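Local coordinates for protein alpha-galactosidase (Thermus thermophilus, PDB 6LCJ) that probably hydrolyses terminal alpha-galactosyl residues from galactosides, as a hexameric, thermostable member of glycoside hydrolase family 36, at residues 283-294 against 323-334. Residues are numbered along the deposited sequence; the frame is centred on the assembly and turned at random.
Sequences VEWAADLVRKAL and AMARLREAAGEA
Ala330 turns its CB toward helix 283-294, where it meets Ala287 CB at 3.9 Å. Small residues at such points illustrate how neighbouring helices close up: the two axes approach to 8.6 Å and run nearly parallel, at 24°. One turn back, Leu327 acts as a knob in the hole formed by Val283, Ala286, Ala287 and Val290; CD1 comes within 3.7 Å of Ala287 N, while CG faces Val290 CG2. Val283 then packs its CG1 against Arg326 CG, while its CG2 turns to Ala323 CB. With CG anti to the backbone N (chi1 169°) and a bend at chi2, the Arg326 chain crosses Val283 at a slant, brings NE against Ala287 CB and carries its guanidinium up to that of Arg291. The Arg291 chain, extended from CG to NE, crosses it at about a right angle and rests one guanidinium face over Ala330 CA. Both groups are donors, modelled so close together that their relative placement is doubtful. Further along, Val290 CG1 reaches Ala331 CB at 3.6 Å, and Leu294 CD2 touches Ala334 CB after the chain has turned at Gly332. No hydrogen bond joins the segments. Val290 also touches Leu301 of strand 298-303 and Ala331 touches Leu336 of the neighbouring parallel strand 335-338, so the apolar seam continues into the helix-sheet layer. Such side-by-side packing of successive outer helices against parallel strands is characteristic of the (beta/alpha)8 TIM barrel.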
loop_
_atom_site.group_PDB
_atom_site.type_symbol
_atom_site.label_atom_id
_atom_site.label_comp_id
_atom_site.label_asym_id
_atom_site.label_seq_id
_atom_site.Cartn_x
_atom_site.Cartn_y
_atom_site.Cartn_z
ATOM N N VAL E 283 28.663 29.437 19.395
ATOM C CA VAL E 283 29.794 28.948 20.182
ATOM C C VAL E 283 30.271 30.009 21.162
ATOM O O VAL E 283 30.624 29.705 22.305
ATOM C CB VAL E 283 30.934 28.513 19.251
ATOM C CG1 VAL E 283 32.112 28.041 20.062
ATOM C CG2 VAL E 283 30.450 27.448 18.308
ATOM N N GLU E 284 30.321 31.265 20.715
ATOM C CA GLU E 284 30.723 32.364 21.587
ATOM C C GLU E 284 29.761 32.506 22.758
ATOM O O GLU E 284 30.180 32.716 23.904
ATOM C CB GLU E 284 30.773 33.647 20.759
ATOM C CG GLU E 284 31.389 34.866 21.392
ATOM C CD GLU E 284 31.409 36.035 20.403
ATOM O OE1 GLU E 284 32.198 35.978 19.423
ATOM O OE2 GLU E 284 30.615 36.990 20.588
ATOM N N TRP E 285 28.461 32.386 22.479
ATOM C CA TRP E 285 27.443 32.483 23.517
ATOM C C TRP E 285 27.551 31.320 24.504
ATOM O O TRP E 285 27.469 31.523 25.724
ATOM C CB TRP E 285 26.075 32.543 22.836
ATOM C CG TRP E 285 24.866 32.499 23.700
ATOM C CD1 TRP E 285 24.180 33.570 24.215
ATOM C CD2 TRP E 285 24.149 31.329 24.110
ATOM N NE1 TRP E 285 23.091 33.133 24.938
ATOM C CE2 TRP E 285 23.052 31.761 24.888
ATOM C CE3 TRP E 285 24.330 29.961 23.903
ATOM C CZ2 TRP E 285 22.146 30.867 25.463
ATOM C CZ3 TRP E 285 23.419 29.076 24.468
ATOM C CH2 TRP E 285 22.345 29.532 25.233
ATOM N N ALA E 286 27.764 30.100 24.003
ATOM C CA ALA E 286 27.892 28.957 24.903
ATOM C C ALA E 286 29.161 29.062 25.746
ATOM O O ALA E 286 29.143 28.744 26.941
ATOM C CB ALA E 286 27.859 27.640 24.116
ATOM N N ALA E 287 30.267 29.520 25.148
ATOM C CA ALA E 287 31.457 29.807 25.943
ATOM C C ALA E 287 31.187 30.882 26.997
ATOM O O ALA E 287 31.750 30.827 28.092
ATOM C CB ALA E 287 32.616 30.217 25.037
ATOM N N ASP E 288 30.321 31.852 26.703
ATOM C CA ASP E 288 29.962 32.835 27.718
ATOM C C ASP E 288 29.127 32.236 28.835
ATOM O O ASP E 288 29.081 32.815 29.925
ATOM C CB ASP E 288 29.198 34.002 27.101
ATOM C CG ASP E 288 30.075 34.878 26.249
ATOM O OD1 ASP E 288 31.308 34.637 26.210
ATOM O OD2 ASP E 288 29.532 35.809 25.614
ATOM N N LEU E 289 28.437 31.114 28.582
ATOM C CA LEU E 289 27.769 30.390 29.666
ATOM C C LEU E 289 28.788 29.776 30.618
ATOM O O LEU E 289 28.633 29.850 31.841
ATOM C CB LEU E 289 26.858 29.303 29.105
ATOM C CG LEU E 289 25.594 29.722 28.361
ATOM C CD1 LEU E 289 24.980 28.497 27.705
ATOM C CD2 LEU E 289 24.610 30.393 29.306
ATOM N N VAL E 290 29.842 29.181 30.069
ATOM C CA VAL E 290 30.928 28.685 30.899
ATOM C C VAL E 290 31.571 29.826 31.675
ATOM O O VAL E 290 31.762 29.741 32.894
ATOM C CB VAL E 290 31.954 27.937 30.037
ATOM C CG1 VAL E 290 33.205 27.670 30.839
ATOM C CG2 VAL E 290 31.341 26.631 29.508
ATOM N N ARG E 291 31.913 30.917 30.982
ATOM C CA ARG E 291 32.497 32.076 31.656
ATOM C C ARG E 291 31.570 32.628 32.745
ATOM O O ARG E 291 32.020 32.935 33.855
ATOM C CB ARG E 291 32.848 33.152 30.624
ATOM C CG ARG E 291 33.948 32.701 29.664
ATOM C CD ARG E 291 34.373 33.797 28.677
ATOM N NE ARG E 291 35.464 33.389 27.775
ATOM C CZ ARG E 291 36.655 32.896 28.158
ATOM N NH1 ARG E 291 36.943 32.718 29.445
ATOM N NH2 ARG E 291 37.571 32.565 27.247
ATOM N N LYS E 292 30.271 32.739 32.467
ATOM C CA LYS E 292 29.365 33.211 33.513
ATOM C C LYS E 292 29.355 32.270 34.727
ATOM O O LYS E 292 29.303 32.731 35.875
ATOM C CB LYS E 292 27.957 33.382 32.960
ATOM C CG LYS E 292 26.912 33.497 34.023
ATOM C CD LYS E 292 25.601 34.012 33.463
ATOM C CE LYS E 292 25.145 33.159 32.300
ATOM N NZ LYS E 292 23.674 33.167 32.153
ATOM N N ALA E 293 29.404 30.950 34.500
ATOM C CA ALA E 293 29.343 30.015 35.623
ATOM C C ALA E 293 30.603 30.090 36.480
ATOM O O ALA E 293 30.520 30.034 37.712
ATOM C CB ALA E 293 29.115 28.587 35.122
ATOM N N LEU E 294 31.775 30.218 35.849
ATOM C CA LEU E 294 33.013 30.383 36.609
ATOM C C LEU E 294 32.968 31.646 37.447
ATOM O O LEU E 294 33.350 31.635 38.624
ATOM C CB LEU E 294 34.223 30.431 35.687
ATOM C CG LEU E 294 34.602 29.242 34.822
ATOM C CD1 LEU E 294 36.062 29.330 34.468
ATOM C CD2 LEU E 294 34.298 27.931 35.517
ATOM N N ALA E 323 33.632 23.505 18.506
ATOM C CA ALA E 323 32.810 24.179 19.510
ATOM C C ALA E 323 33.249 23.807 20.923
ATOM O O ALA E 323 33.382 24.674 21.793
ATOM C CB ALA E 323 31.333 23.832 19.309
ATOM N N MET E 324 33.472 22.515 21.174
ATOM C CA MET E 324 33.880 22.088 22.506
ATOM C C MET E 324 35.280 22.576 22.853
ATOM O O MET E 324 35.560 22.861 24.020
ATOM C CB MET E 324 33.809 20.562 22.621
ATOM C CG MET E 324 32.404 19.984 22.582
ATOM S SD MET E 324 31.259 20.832 23.695
ATOM C CE MET E 324 30.417 21.782 22.489
ATOM N N ALA E 325 36.177 22.651 21.865
ATOM C CA ALA E 325 37.511 23.183 22.118
ATOM C C ALA E 325 37.450 24.623 22.618
ATOM O O ALA E 325 38.254 25.031 23.459
ATOM C CB ALA E 325 38.353 23.088 20.851
ATOM N N ARG E 326 36.491 25.401 22.127
ATOM C CA ARG E 326 36.342 26.759 22.617
ATOM C C ARG E 326 35.802 26.756 24.040
ATOM O O ARG E 326 36.235 27.551 24.882
ATOM C CB ARG E 326 35.437 27.553 21.665
ATOM C CG ARG E 326 34.986 28.915 22.187
ATOM C CD ARG E 326 36.118 29.986 22.216
ATOM N NE ARG E 326 35.761 31.113 23.092
ATOM C CZ ARG E 326 36.452 31.476 24.173
ATOM N NH1 ARG E 326 37.554 30.813 24.513
ATOM N NH2 ARG E 326 36.031 32.487 24.922
ATOM N N LEU E 327 34.866 25.857 24.331
ATOM C CA LEU E 327 34.352 25.754 25.690
ATOM C C LEU E 327 35.411 25.183 26.626
ATOM O O LEU E 327 35.418 25.499 27.820
ATOM C CB LEU E 327 33.092 24.890 25.708
ATOM C CG LEU E 327 31.746 25.557 25.484
ATOM C CD1 LEU E 327 31.749 26.288 24.175
ATOM C CD2 LEU E 327 30.634 24.516 25.509
ATOM N N ARG E 328 36.310 24.351 26.098
ATOM C CA ARG E 328 37.422 23.860 26.899
ATOM C C ARG E 328 38.320 25.009 27.332
ATOM O O ARG E 328 38.701 25.102 28.502
ATOM C CB ARG E 328 38.219 22.810 26.121
ATOM C CG ARG E 328 39.543 22.373 26.793
ATOM C CD ARG E 328 39.347 21.398 27.968
ATOM N NE ARG E 328 39.064 22.088 29.229
ATOM C CZ ARG E 328 38.613 21.497 30.334
ATOM N NH1 ARG E 328 38.365 20.197 30.352
ATOM N NH2 ARG E 328 38.401 22.212 31.429
ATOM N N GLU E 329 38.652 25.908 26.395
ATOM C CA GLU E 329 39.514 27.043 26.709
ATOM C C GLU E 329 38.804 28.046 27.599
ATOM O O GLU E 329 39.417 28.620 28.504
ATOM C CB GLU E 329 39.987 27.715 25.426
ATOM C CG GLU E 329 41.101 26.966 24.728
ATOM C CD GLU E 329 42.458 27.116 25.436
ATOM O OE1 GLU E 329 42.541 27.798 26.483
ATOM O OE2 GLU E 329 43.451 26.542 24.942
ATOM N N ALA E 330 37.511 28.266 27.369
ATOM C CA ALA E 330 36.778 29.203 28.211
ATOM C C ALA E 330 36.695 28.714 29.649
ATOM O O ALA E 330 36.577 29.528 30.574
ATOM C CB ALA E 330 35.381 29.445 27.648
ATOM N N ALA E 331 36.760 27.396 29.859
ATOM C CA ALA E 331 36.656 26.813 31.192
ATOM C C ALA E 331 37.996 26.737 31.903
ATOM O O ALA E 331 38.030 26.537 33.124
ATOM C CB ALA E 331 36.043 25.410 31.117
ATOM N N GLY E 332 39.088 26.903 31.174
ATOM C CA GLY E 332 40.391 26.832 31.801
ATOM C C GLY E 332 40.576 25.497 32.479
ATOM O O GLY E 332 40.378 24.433 31.879
ATOM N N GLU E 333 40.947 25.542 33.748
ATOM C CA GLU E 333 41.222 24.332 34.507
ATOM C C GLU E 333 40.006 23.821 35.270
ATOM O O GLU E 333 40.121 22.844 36.010
ATOM C CB GLU E 333 42.393 24.585 35.460
ATOM C CG GLU E 333 43.642 25.072 34.717
ATOM C CD GLU E 333 44.853 25.270 35.621
ATOM O OE1 GLU E 333 44.748 26.010 36.629
ATOM O OE2 GLU E 333 45.916 24.687 35.309
ATOM N N ALA E 334 38.847 24.445 35.095
ATOM C CA ALA E 334 37.637 23.910 35.680
ATOM C C ALA E 334 37.431 22.478 35.205
ATOM O O ALA E 334 38.020 22.036 34.209
ATOM C CB ALA E 334 36.440 24.778 35.315
#